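Local coordinates for protein catalase (Corynebacterium glutamicum, PDB 4B7H) that catalyses the disproportionation of hydrogen peroxide to water and dioxygen at a haem centre, also binds NADPH, and is inhibited by nitric oxide, at residues 117-122 with 246-251; 202-207 with 267-272; 337-342 with 426-431. All coordinates share one frame; numbering follows the deposited sequence.

Contact 1 of 3, residues 117-122 with 246-251; sequences PDTWRD and KVAGEN
Pro117 and Thr119 pack on Ala248 in a largely van der Waals contact between a loop turn and a helix, helped by one bridging water, where the loop between strands 100-108 and 125-132 meets the last turn of helix 241-250. Pro117 to Trp120 form a type I beta turn, which brings the first and third of its residues to bear on the helix. Ala248 CB is the focus of the contact. It lies 3.6 Å from Pro117 CB, with Pro117 CG slightly farther off, and Thr119 OG1 approaches it at the same range. Trp120 adds a looser touch, its CD1 standing 4.2 Å from Ala248 CB. Within the turn, Pro117 CD sits 3.4 Å above the plane of the Trp120 ring, offset toward its rim, and this packs the proline against the indole. Thr119 illustrates how one torsion can serve two purposes: with chi1 at 61°, OG1 falls between the backbone N and the carbonyl carbon and faces the helix. There it bonds to Ala244 O, one turn before Ala248, and accepts a bond of 2.8 Å from water 1 at OG1. The same water donates to Asn251 O, also at 2.8 Å, and so ties the turn to the residue that leaves the helix. Val247 CG1 lies 3.7 Å from Thr119 OG1, the two side chains crossing at about a right angle. Outside the two segments, Asp118 reaches the backbone N of Arg256 in helix 254-264 and forms a salt bridge with Lys72, while Arg121 pairs with Asp241 at the opening of helix 241-250.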
# COMPACT_ATOMS: atom_id res chain seq x y z
N PRO A 117 13.24 -20.08 13.95
CA PRO A 117 13.77 -20.20 15.32
C PRO A 117 14.78 -19.13 15.74
O PRO A 117 15.66 -18.73 14.96
CB PRO A 117 14.47 -21.57 15.30
CG PRO A 117 13.85 -22.30 14.16
CD PRO A 117 13.60 -21.24 13.13
N ASP A 118 14.68 -18.72 17.00
CA ASP A 118 15.63 -17.79 17.60
C ASP A 118 17.05 -18.36 17.63
O ASP A 118 18.02 -17.60 17.68
CB ASP A 118 15.24 -17.49 19.04
CG ASP A 118 13.95 -16.67 19.17
OD1 ASP A 118 13.51 -16.01 18.21
OD2 ASP A 118 13.40 -16.67 20.29
N THR A 119 17.18 -19.69 17.64
CA THR A 119 18.49 -20.30 17.87
C THR A 119 19.12 -20.98 16.65
O THR A 119 20.01 -21.82 16.79
CB THR A 119 18.50 -21.26 19.09
OG1 THR A 119 17.57 -22.33 18.87
CG2 THR A 119 18.09 -20.52 20.35
N TRP A 120 18.66 -20.61 15.45
CA TRP A 120 19.46 -20.89 14.27
C TRP A 120 20.80 -20.16 14.45
O TRP A 120 20.82 -19.07 15.03
CB TRP A 120 18.79 -20.35 13.01
CG TRP A 120 17.76 -21.25 12.40
CD1 TRP A 120 17.39 -22.49 12.84
CD2 TRP A 120 16.97 -20.98 11.24
NE1 TRP A 120 16.42 -23.01 12.02
CE2 TRP A 120 16.14 -22.10 11.04
CE3 TRP A 120 16.88 -19.90 10.36
CZ2 TRP A 120 15.23 -22.17 9.98
CZ3 TRP A 120 15.97 -19.96 9.31
CH2 TRP A 120 15.16 -21.09 9.13
N ARG A 121 21.89 -20.74 13.97
CA ARG A 121 23.17 -20.02 13.94
C ARG A 121 23.01 -18.76 13.11
O ARG A 121 22.56 -18.81 11.97
CB ARG A 121 24.31 -20.88 13.37
CG ARG A 121 25.65 -20.11 13.33
CD ARG A 121 26.84 -20.93 12.81
NE ARG A 121 26.98 -22.15 13.61
CZ ARG A 121 27.55 -22.20 14.81
NH1 ARG A 121 28.12 -21.12 15.34
NH2 ARG A 121 27.58 -23.35 15.47
N ASP A 122 23.36 -17.62 13.70
CA ASP A 122 23.18 -16.34 13.03
C ASP A 122 23.79 -15.25 13.88
O ASP A 122 23.99 -15.44 15.08
CB ASP A 122 21.69 -16.03 12.85
CG ASP A 122 21.38 -15.31 11.55
OD1 ASP A 122 22.33 -14.85 10.86
OD2 ASP A 122 20.18 -15.19 11.21
N LYS A 246 18.82 -28.43 18.54
CA LYS A 246 17.79 -29.10 19.32
C LYS A 246 16.78 -28.11 19.88
O LYS A 246 15.56 -28.33 19.80
CB LYS A 246 18.41 -29.92 20.46
CG LYS A 246 17.40 -30.77 21.23
CD LYS A 246 18.09 -31.64 22.27
CE LYS A 246 17.10 -32.57 22.98
NZ LYS A 246 16.46 -31.93 24.17
N VAL A 247 17.27 -27.01 20.45
CA VAL A 247 16.39 -25.97 20.98
C VAL A 247 15.54 -25.33 19.88
O VAL A 247 14.38 -24.99 20.10
CB VAL A 247 17.19 -24.90 21.75
CG1 VAL A 247 16.31 -23.69 22.11
CG2 VAL A 247 17.80 -25.51 23.01
N ALA A 248 16.10 -25.19 18.68
CA ALA A 248 15.36 -24.60 17.57
C ALA A 248 14.07 -25.37 17.30
O ALA A 248 13.03 -24.78 16.97
CB ALA A 248 16.22 -24.55 16.32
N GLY A 249 14.13 -26.69 17.46
CA GLY A 249 12.95 -27.53 17.28
C GLY A 249 12.02 -27.55 18.48
O GLY A 249 10.79 -27.60 18.32
N GLU A 250 12.59 -27.51 19.68
CA GLU A 250 11.80 -27.60 20.91
C GLU A 250 11.04 -26.31 21.21
O GLU A 250 9.90 -26.35 21.70
CB GLU A 250 12.72 -27.92 22.09
CG GLU A 250 13.39 -29.27 22.00
CD GLU A 250 14.30 -29.54 23.19
OE1 GLU A 250 14.91 -28.58 23.72
OE2 GLU A 250 14.41 -30.72 23.59
N ASN A 251 11.69 -25.18 20.98
CA ASN A 251 11.06 -23.89 21.20
C ASN A 251 11.65 -22.87 20.24
O ASN A 251 12.71 -22.31 20.51
CB ASN A 251 11.22 -23.42 22.65
CG ASN A 251 10.42 -22.16 22.95
OD1 ASN A 251 9.80 -21.58 22.05
ND2 ASN A 251 10.43 -21.73 24.21
O HOH W 1 14.92 -21.41 18.98

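Contact 2 of 3, residues 202-207 with 267-272; sequences TSRHQD and DFPIWD
Trp271 NE1 donates to Gln206 O across 2.9 Å, a nearly straight bond (N-H...O 168°) that lies in the plane of the indole and comes in almost along the C=O axis. Ser203 O meets the same edge, 3.4 Å from Trp271 CZ2. The indole rim of strand 270-279, in the antiparallel catalase beta-barrel, is thus set against the backbone of the loop before strand 208-209, with Arg204 CA close to its six-membered ring. Alongside, the aliphatic part of Arg204 crosses Pro269 at about a right angle, and its CG comes within 3.8 Å of Pro269 CB. At the far end, water 2 lies at the guanidinium edge, accepting from Arg204 NH1 at 2.9 Å and donating to Asp267 O. The charge pair of Arg204 NH1 with Asp267 OD2 is long at 3.6 Å, has no N-H directed at the oxygen, and is made doubtful by a second conformer of Asp267. A firmer partner comes from helix 254-264: the bend at chi3 (-71°) places NE, which forms a salt bridge with Asp258. In the next shell, His205 CE1 lies 3.5 Å above the guanidinium plane, offset toward the rim. An ST motif orders this turn, Thr202 OG1 accepting from His205 N and also bonding to His205 ND1. Behind Trp271, Phe126 meets the indole edge-to-face and Phe310 packs with its plane nearly parallel. A buried indole N-H thus finds its acceptor in a loop main chain, while the arginine charge is probably balanced mainly by Asp258, with water 2 as a supplementary tie to Asp267, just before the strand.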
# COMPACT_ATOMS: atom_id res chain seq x y z
N THR A 202 20.69 -16.92 25.02
CA THR A 202 19.61 -15.97 25.20
C THR A 202 20.02 -14.60 24.68
O THR A 202 21.18 -14.37 24.31
CB THR A 202 19.23 -15.79 26.70
OG1 THR A 202 20.21 -14.96 27.34
CG2 THR A 202 19.13 -17.13 27.43
N SER A 203 19.06 -13.67 24.68
CA SER A 203 19.37 -12.29 24.37
C SER A 203 20.13 -11.59 25.49
O SER A 203 20.79 -10.58 25.26
CB SER A 203 18.09 -11.51 24.11
OG SER A 203 17.41 -12.04 22.99
N ARG A 204 20.00 -12.11 26.71
CA ARG A 204 20.61 -11.51 27.89
C ARG A 204 22.08 -11.90 28.05
O ARG A 204 22.85 -11.19 28.71
CB ARG A 204 19.85 -11.92 29.15
CG ARG A 204 18.35 -11.61 29.09
CD ARG A 204 17.63 -12.07 30.36
NE ARG A 204 17.55 -13.53 30.44
CZ ARG A 204 18.01 -14.26 31.45
NH1 ARG A 204 18.60 -13.68 32.49
NH2 ARG A 204 17.88 -15.58 31.40
N HIS A 205 22.45 -13.02 27.44
CA HIS A 205 23.79 -13.59 27.60
C HIS A 205 24.67 -13.37 26.37
O HIS A 205 25.32 -14.30 25.87
CB HIS A 205 23.67 -15.08 27.92
CG HIS A 205 23.05 -15.35 29.26
ND1 HIS A 205 21.69 -15.50 29.44
CD2 HIS A 205 23.61 -15.49 30.48
CE1 HIS A 205 21.44 -15.72 30.72
NE2 HIS A 205 22.59 -15.72 31.37
N GLN A 206 24.68 -12.13 25.90
CA GLN A 206 25.53 -11.72 24.78
C GLN A 206 25.85 -10.25 24.96
O GLN A 206 25.06 -9.50 25.55
CB GLN A 206 24.81 -11.92 23.44
CG GLN A 206 23.63 -10.97 23.27
CD GLN A 206 22.75 -11.29 22.08
OE1 GLN A 206 23.12 -12.08 21.20
NE2 GLN A 206 21.57 -10.69 22.06
N ASP A 207 27.02 -9.83 24.49
CA ASP A 207 27.33 -8.42 24.39
C ASP A 207 26.59 -7.80 23.22
O ASP A 207 26.13 -8.50 22.31
CB ASP A 207 28.82 -8.19 24.12
CG ASP A 207 29.71 -8.48 25.31
OD1 ASP A 207 29.24 -8.44 26.47
OD2 ASP A 207 30.92 -8.69 25.06
N ASP A 267 13.96 -10.39 37.09
CA ASP A 267 15.38 -10.64 36.83
C ASP A 267 15.84 -9.75 35.68
O ASP A 267 16.15 -10.24 34.58
CB ASP A 267 15.60 -12.13 36.51
CG ASP A 267 17.07 -12.51 36.45
OD1 ASP A 267 17.91 -11.74 36.95
OD2 ASP A 267 17.37 -13.60 35.92
N PHE A 268 15.90 -8.46 35.94
CA PHE A 268 16.16 -7.48 34.89
C PHE A 268 17.60 -7.56 34.39
O PHE A 268 18.53 -7.38 35.17
CB PHE A 268 15.89 -6.07 35.42
CG PHE A 268 14.51 -5.89 36.01
CD1 PHE A 268 13.37 -6.39 35.39
CD2 PHE A 268 14.36 -5.20 37.21
CE1 PHE A 268 12.11 -6.21 35.95
CE2 PHE A 268 13.11 -5.02 37.78
CZ PHE A 268 11.98 -5.52 37.14
N PRO A 269 17.79 -7.81 33.09
CA PRO A 269 19.15 -7.89 32.55
C PRO A 269 19.79 -6.51 32.41
O PRO A 269 19.11 -5.51 32.11
CB PRO A 269 18.95 -8.53 31.18
CG PRO A 269 17.58 -8.11 30.77
CD PRO A 269 16.77 -8.08 32.06
N ILE A 270 21.10 -6.46 32.64
CA ILE A 270 21.86 -5.22 32.64
C ILE A 270 23.07 -5.35 31.72
O ILE A 270 23.65 -6.44 31.60
CB ILE A 270 22.33 -4.87 34.07
CG1 ILE A 270 21.12 -4.65 34.99
CG2 ILE A 270 23.23 -3.65 34.09
CD1 ILE A 270 21.46 -4.71 36.46
N TRP A 271 23.42 -4.26 31.05
CA TRP A 271 24.66 -4.17 30.28
C TRP A 271 25.42 -2.93 30.71
O TRP A 271 24.83 -1.87 30.88
CB TRP A 271 24.37 -4.05 28.79
CG TRP A 271 23.94 -5.32 28.11
CD1 TRP A 271 24.72 -6.13 27.32
CD2 TRP A 271 22.65 -5.94 28.17
NE1 TRP A 271 23.99 -7.21 26.88
CE2 TRP A 271 22.71 -7.11 27.38
CE3 TRP A 271 21.44 -5.60 28.79
CZ2 TRP A 271 21.61 -7.95 27.20
CZ3 TRP A 271 20.34 -6.44 28.62
CH2 TRP A 271 20.44 -7.61 27.83
N ASP A 272 26.74 -3.06 30.86
CA ASP A 272 27.58 -1.89 31.08
C ASP A 272 27.93 -1.23 29.75
O ASP A 272 28.38 -1.89 28.81
CB ASP A 272 28.82 -2.27 31.87
CG ASP A 272 28.50 -2.62 33.30
OD1 ASP A 272 28.18 -1.69 34.07
OD2 ASP A 272 28.55 -3.82 33.65
O HOH W 2 18.69 -11.02 33.53

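Contact 3 of 3, residues 337-342 with 426-431; sequences VGLSPD and DDIYVN
Tyr429 lays one face of its ring over Ser340, whose CA stands 4.1 Å above the plane and over the ring centre. Its chi1 of 58° sets CG between the backbone N and the carbonyl carbon. The ring also meets Leu339 and Pro341: on the same side of its plane, Leu339 CB touches Tyr429 CD1, and Pro341 CD comes within 3.8 Å of Tyr429 CE2, diagonally across the ring. The hydroxyl beyond is bonded to Gln346. One direct backbone bond crosses here: Leu339 N donates to Ile428 O at 2.8 Å, with an N-H...O angle of 169°. The same oxygen lies 3.3 Å from Gly338 CA, an approach open because glycine carries no side chain on that flank. Pro341 is the centre of an inverse gamma turn, and Asp342 then N-caps helix 343-359, so the contact lies where a short strand of the antiparallel beta sheet passes into the helix bearing Tyr352 of the nitric oxide pocket. Leu339 O is buried 3.3 Å from Tyr429 CB and has no hydrogen-bonding partner in the model. Beside Gly338, water 3 lies within 2.8 Å of both Val337 O and Asp427 O and may bridge them; water 4 donates to Asp426 O and, only weakly, to Val337 O. Outward, Asp427 forms a salt bridge with Arg441 of the second subunit, Ile428 packs on Ala37 of the third subunit, and Tyr429 on Pro44 of the fourth.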
# COMPACT_ATOMS: atom_id res chain seq x y z
N VAL A 337 26.66 13.53 18.46
CA VAL A 337 26.98 12.26 17.81
C VAL A 337 27.03 12.47 16.30
O VAL A 337 26.19 13.18 15.73
CB VAL A 337 25.92 11.18 18.10
CG1 VAL A 337 26.23 9.89 17.36
CG2 VAL A 337 25.83 10.91 19.59
N GLY A 338 28.03 11.88 15.65
CA GLY A 338 28.15 11.95 14.21
C GLY A 338 28.48 10.60 13.60
O GLY A 338 28.64 9.60 14.31
N LEU A 339 28.59 10.60 12.27
CA LEU A 339 28.89 9.40 11.50
C LEU A 339 30.40 9.30 11.24
O LEU A 339 31.21 9.86 12.00
CB LEU A 339 28.09 9.42 10.19
CG LEU A 339 26.60 9.74 10.36
CD1 LEU A 339 25.89 9.89 9.02
CD2 LEU A 339 25.93 8.67 11.22
N SER A 340 30.78 8.60 10.18
CA SER A 340 32.19 8.41 9.81
C SER A 340 32.19 7.95 8.35
O SER A 340 31.13 7.63 7.82
CB SER A 340 32.83 7.34 10.69
OG SER A 340 32.39 6.04 10.33
N PRO A 341 33.38 7.92 7.71
CA PRO A 341 33.46 7.41 6.33
C PRO A 341 33.53 5.89 6.25
O PRO A 341 34.37 5.32 5.55
CB PRO A 341 34.76 8.02 5.79
CG PRO A 341 35.52 8.50 6.96
CD PRO A 341 34.58 8.66 8.12
N ASP A 342 32.66 5.25 7.02
CA ASP A 342 32.36 3.83 6.91
C ASP A 342 31.22 3.72 5.89
O ASP A 342 30.10 4.17 6.15
CB ASP A 342 31.96 3.30 8.29
CG ASP A 342 31.53 1.86 8.29
OD1 ASP A 342 30.98 1.36 7.28
OD2 ASP A 342 31.71 1.21 9.35
N ASP A 426 29.33 19.61 10.73
CA ASP A 426 29.78 18.79 11.85
C ASP A 426 28.69 17.88 12.42
O ASP A 426 28.99 16.85 13.02
CB ASP A 426 30.40 19.66 12.96
CG ASP A 426 29.41 20.65 13.55
OD1 ASP A 426 28.82 21.43 12.78
OD2 ASP A 426 29.23 20.66 14.79
N ASP A 427 27.44 18.27 12.24
CA ASP A 427 26.31 17.46 12.69
C ASP A 427 26.17 16.16 11.90
O ASP A 427 25.52 15.22 12.36
CB ASP A 427 25.03 18.26 12.52
CG ASP A 427 24.84 18.72 11.11
OD1 ASP A 427 25.55 19.66 10.69
OD2 ASP A 427 24.01 18.12 10.40
N ILE A 428 26.75 16.11 10.70
CA ILE A 428 26.86 14.85 9.97
C ILE A 428 28.10 14.14 10.50
O ILE A 428 27.99 13.10 11.16
CB ILE A 428 26.88 15.09 8.45
CG1 ILE A 428 25.69 15.96 8.04
CG2 ILE A 428 26.84 13.76 7.70
CD1 ILE A 428 25.65 16.30 6.57
N TYR A 429 29.27 14.72 10.24
CA TYR A 429 30.50 14.42 10.98
C TYR A 429 31.58 15.40 10.57
O TYR A 429 31.53 15.97 9.47
CB TYR A 429 31.01 12.97 10.81
CG TYR A 429 31.30 12.52 9.39
CD1 TYR A 429 30.27 12.14 8.54
CD2 TYR A 429 32.60 12.44 8.91
CE1 TYR A 429 30.52 11.70 7.25
CE2 TYR A 429 32.87 12.00 7.61
CZ TYR A 429 31.81 11.65 6.78
OH TYR A 429 32.05 11.21 5.49
N VAL A 430 32.54 15.64 11.46
CA VAL A 430 33.74 16.37 11.08
C VAL A 430 34.57 15.40 10.25
O VAL A 430 35.07 14.39 10.77
CB VAL A 430 34.56 16.84 12.29
CG1 VAL A 430 35.78 17.64 11.82
CG2 VAL A 430 33.70 17.70 13.21
N ASN A 431 34.69 15.67 8.95
CA ASN A 431 35.33 14.70 8.07
C ASN A 431 36.85 14.73 8.16
O ASN A 431 37.45 15.78 8.43
CB ASN A 431 34.88 14.90 6.62
CG ASN A 431 35.18 16.30 6.11
OD1 ASN A 431 34.33 17.19 6.17
ND2 ASN A 431 36.40 16.50 5.60
O HOH W 3 24.28 15.06 14.89
O HOH W 4 27.88 15.45 15.20

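Overall arrangement
Contacts 1 and 2 are neighbours, their centres about 19 Å apart and their nearest atoms about 6 Å, and their segments alternate along the chain. Helix 254-264 mediates between them, since Asp118 of contact 1 bonds to its Arg256 and Arg204 of contact 2 to its Asp258. Contact 3 is separate: its centre lies about 30 Å from that of contact 2, with which it shares the beta sheet, and about 38 Å from that of contact 1, across the chain's centre. Neither contact 2 nor contact 3 touches the haem: the side chains of Gln206 and Ser340 are about 10 and 11 Å from it. The side chain of Asp207 in contact 2 is about 6 Å from the bound NADPH.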